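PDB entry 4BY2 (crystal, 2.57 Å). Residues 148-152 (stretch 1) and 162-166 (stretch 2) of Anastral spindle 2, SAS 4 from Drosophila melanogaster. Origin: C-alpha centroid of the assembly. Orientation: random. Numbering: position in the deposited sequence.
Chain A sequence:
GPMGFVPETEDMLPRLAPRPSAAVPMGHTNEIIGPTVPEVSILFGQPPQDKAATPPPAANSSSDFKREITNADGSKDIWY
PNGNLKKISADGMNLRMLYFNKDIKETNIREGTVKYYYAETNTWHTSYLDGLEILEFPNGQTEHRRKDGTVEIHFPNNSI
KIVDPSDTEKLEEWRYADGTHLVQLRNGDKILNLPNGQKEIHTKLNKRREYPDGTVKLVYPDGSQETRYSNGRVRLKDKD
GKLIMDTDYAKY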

ATOM      1  N   ASP A 148       5.963   8.116  -9.866  1.00 70.13           N
ATOM      2  CA  ASP A 148       6.892   7.877 -10.980  1.00 70.31           C
ATOM      3  C   ASP A 148       6.709   6.514 -11.656  1.00 74.86           C
ATOM      4  O   ASP A 148       6.843   6.415 -12.878  1.00 75.30           O
ATOM      5  CB  ASP A 148       8.360   8.081 -10.545  1.00 72.18           C
ATOM      6  CG  ASP A 148       8.783   7.410  -9.243  1.00 82.28           C
ATOM      7  OD1 ASP A 148       8.192   6.366  -8.889  1.00 83.13           O
ATOM      8  OD2 ASP A 148       9.722   7.915  -8.594  1.00 87.63           O
ATOM      9  N   GLY A 149       6.400   5.494 -10.858  1.00 70.74           N
ATOM     10  CA  GLY A 149       6.193   4.129 -11.330  1.00 70.23           C
ATOM     11  C   GLY A 149       6.952   3.080 -10.543  1.00 73.36           C
ATOM     12  O   GLY A 149       6.765   1.884 -10.784  1.00 72.86           O
ATOM     13  N   THR A 150       7.806   3.520  -9.589  1.00 69.40           N
ATOM     14  CA  THR A 150       8.617   2.645  -8.733  1.00 69.07           C
ATOM     15  C   THR A 150       7.748   1.776  -7.827  1.00 72.31           C
ATOM     16  O   THR A 150       6.812   2.272  -7.193  1.00 71.94           O
ATOM     17  CB  THR A 150       9.650   3.437  -7.909  1.00 77.73           C
ATOM     18  OG1 THR A 150       8.985   4.435  -7.138  1.00 77.59           O
ATOM     19  CG2 THR A 150      10.740   4.065  -8.766  1.00 76.45           C
ATOM     20  N   VAL A 151       8.050   0.471  -7.802  1.00 68.06           N
ATOM     21  CA  VAL A 151       7.356  -0.534  -6.997  1.00 67.34           C
ATOM     22  C   VAL A 151       8.392  -1.158  -6.053  1.00 70.92           C
ATOM     23  O   VAL A 151       9.435  -1.639  -6.509  1.00 70.82           O
ATOM     24  CB  VAL A 151       6.623  -1.596  -7.867  1.00 70.98           C
ATOM     25  CG1 VAL A 151       5.825  -2.560  -7.000  1.00 70.73           C
ATOM     26  CG2 VAL A 151       5.716  -0.943  -8.909  1.00 70.76           C
ATOM     27  N   GLU A 152       8.114  -1.114  -4.738  1.00 66.67           N
ATOM     28  CA  GLU A 152       9.006  -1.631  -3.702  1.00 65.93           C
ATOM     29  C   GLU A 152       8.283  -2.650  -2.805  1.00 68.59           C
ATOM     30  O   GLU A 152       7.502  -2.262  -1.933  1.00 68.12           O
ATOM     31  CB  GLU A 152       9.591  -0.465  -2.886  1.00 67.33           C
ATOM     32  CG  GLU A 152      10.959  -0.749  -2.295  1.00 79.45           C
ATOM     33  CD  GLU A 152      11.548   0.384  -1.478  1.00105.23           C
ATOM     34  OE1 GLU A 152      11.920   1.420  -2.075  1.00101.48           O
ATOM     35  OE2 GLU A 152      11.664   0.224  -0.241  1.00101.21           O
ATOM     36  N   ILE A 162      12.984  -4.138  -5.690  1.00 73.76           N
ATOM     37  CA  ILE A 162      12.827  -2.798  -6.267  1.00 74.20           C
ATOM     38  C   ILE A 162      12.701  -2.925  -7.791  1.00 80.08           C
ATOM     39  O   ILE A 162      13.536  -3.583  -8.413  1.00 79.37           O
ATOM     40  CB  ILE A 162      13.968  -1.819  -5.833  1.00 77.17           C
ATOM     41  CG1 ILE A 162      14.247  -1.878  -4.314  1.00 77.35           C
ATOM     42  CG2 ILE A 162      13.670  -0.379  -6.263  1.00 77.92           C
ATOM     43  CD1 ILE A 162      15.508  -2.635  -3.911  1.00 83.52           C
ATOM     44  N   VAL A 163      11.653  -2.309  -8.384  1.00 78.97           N
ATOM     45  CA  VAL A 163      11.363  -2.372  -9.823  1.00 79.93           C
ATOM     46  C   VAL A 163      10.805  -1.036 -10.357  1.00 86.80           C
ATOM     47  O   VAL A 163       9.892  -0.456  -9.763  1.00 86.38           O
ATOM     48  CB  VAL A 163      10.470  -3.600 -10.194  1.00 83.83           C
ATOM     49  CG1 VAL A 163       9.354  -3.828  -9.179  1.00 83.69           C
ATOM     50  CG2 VAL A 163       9.920  -3.523 -11.620  1.00 83.64           C
ATOM     51  N   ASP A 164      11.386  -0.562 -11.478  1.00 85.80           N
ATOM     52  CA  ASP A 164      11.017   0.678 -12.155  1.00 86.85           C
ATOM     53  C   ASP A 164      11.104   0.505 -13.682  1.00 92.98           C
ATOM     54  O   ASP A 164      12.203   0.291 -14.206  1.00 92.76           O
ATOM     55  CB  ASP A 164      11.907   1.851 -11.677  1.00 88.91           C
ATOM     56  CG  ASP A 164      11.554   3.237 -12.218  1.00101.13           C
ATOM     57  OD1 ASP A 164      10.390   3.439 -12.646  1.00101.76           O
ATOM     58  OD2 ASP A 164      12.415   4.143 -12.134  1.00108.12           O
ATOM     59  N   PRO A 165       9.970   0.575 -14.422  1.00 91.08           N
ATOM     60  CA  PRO A 165      10.044   0.435 -15.883  1.00 91.50           C
ATOM     61  C   PRO A 165      10.407   1.751 -16.594  1.00 96.93           C
ATOM     62  O   PRO A 165       9.868   2.061 -17.662  1.00 96.45           O
ATOM     63  CB  PRO A 165       8.659  -0.114 -16.264  1.00 93.17           C
ATOM     64  CG  PRO A 165       7.785   0.060 -15.027  1.00 97.37           C
ATOM     65  CD  PRO A 165       8.580   0.808 -13.990  1.00 92.78           C
ATOM     66  N   SER A 166      11.361   2.507 -16.010  1.00 94.78           N
ATOM     67  CA  SER A 166      11.843   3.788 -16.536  1.00 95.21           C
ATOM     68  C   SER A 166      13.059   3.585 -17.444  1.00100.25           C
ATOM     69  O   SER A 166      12.911   3.606 -18.672  1.00 99.99           O
ATOM     70  CB  SER A 166      12.158   4.763 -15.401  1.00 99.01           C
ATOM     71  OG  SER A 166      12.679   5.982 -15.903  1.00108.29           O
TER

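Two short segments of one chain, 148-152 and 162-166, run antiparallel side by side, the touching parts 149-152 and 162-165 directed 162° apart, and together bury 320 Å² of surface. The register pairs Thr-150 with Asp-164, Val-151 with Val-163 and Glu-152 with Ile-162; strand geometry covers the last two pairs, and the segments run on as loop or turn through Thr-150 and Asp-164.

Backbone hydrogen bonds centre on the valine pair. The amide of Val-151 donates to the carbonyl of Val-163 (N to O, 2.8 Å, 166° at the hydrogen), and the amide of Val-163 returns the bond to Val-151 (N to O, 3.0 Å, 151°). This reciprocal ring is the signature of a hydrogen-bonded antiparallel pair, with Val-151 CA and Val-163 CA 5.2 Å apart. Each accepting carbonyl is also approached by a CA-H group: Thr-150 CA lies 3.5 Å from Val-163 O, and Ile-162 CA lies 3.6 Å from Val-151 O. Such contacts are weaker than N-H...O hydrogen bonds, but the polarised CA-H is a suitable neighbour for a carbonyl oxygen. Glu-152 and Ile-162 form the adjacent non-hydrogen-bonded pair.

Side chains alternate between the faces of the sheet. On one face Val-151 and Val-163 meet through apolar contact, CB of Val-151 standing 3.8 Å from CG1 of Val-163, so the residues joined by backbone bonds also pack against each other. On the opposite face the aliphatic part of Glu-152 meets Ile-162, with CG of Glu-152 4.0 Å from CG1 of Ile-162. The glutamate places methylene carbon against hydrocarbon, while its carboxylate oxygen OE2 is hydrogen-bonded elsewhere in the structure.

Beyond the strand pairs, Thr-150 brings its methyl to the Asp-164 carboxylate, CG2 to CG 3.6 Å, a van der Waals contact. The threonine hydroxyl is engaged within its own segment: OG1 donates to Asp-148 OD1 at 2.7 Å, and the Thr-150 amide N reaches the same OD1 at 3.0 Å, so one carboxylate oxygen accepts both bonds just before the strand begins.

Gly-149 sits at the edge of the contact, its O 3.8 Å from Pro-165 CD. Its phi/psi of 131/-6 calls for glycine, because a CB there would be jammed against the carbonyl oxygen of Asp-148. At the far end of the second segment, a weak backbone hydrogen bond from Ser-166 N to Asp-164 O (3.0 Å) spans Pro-165, whose ring nitrogen has no hydrogen to donate.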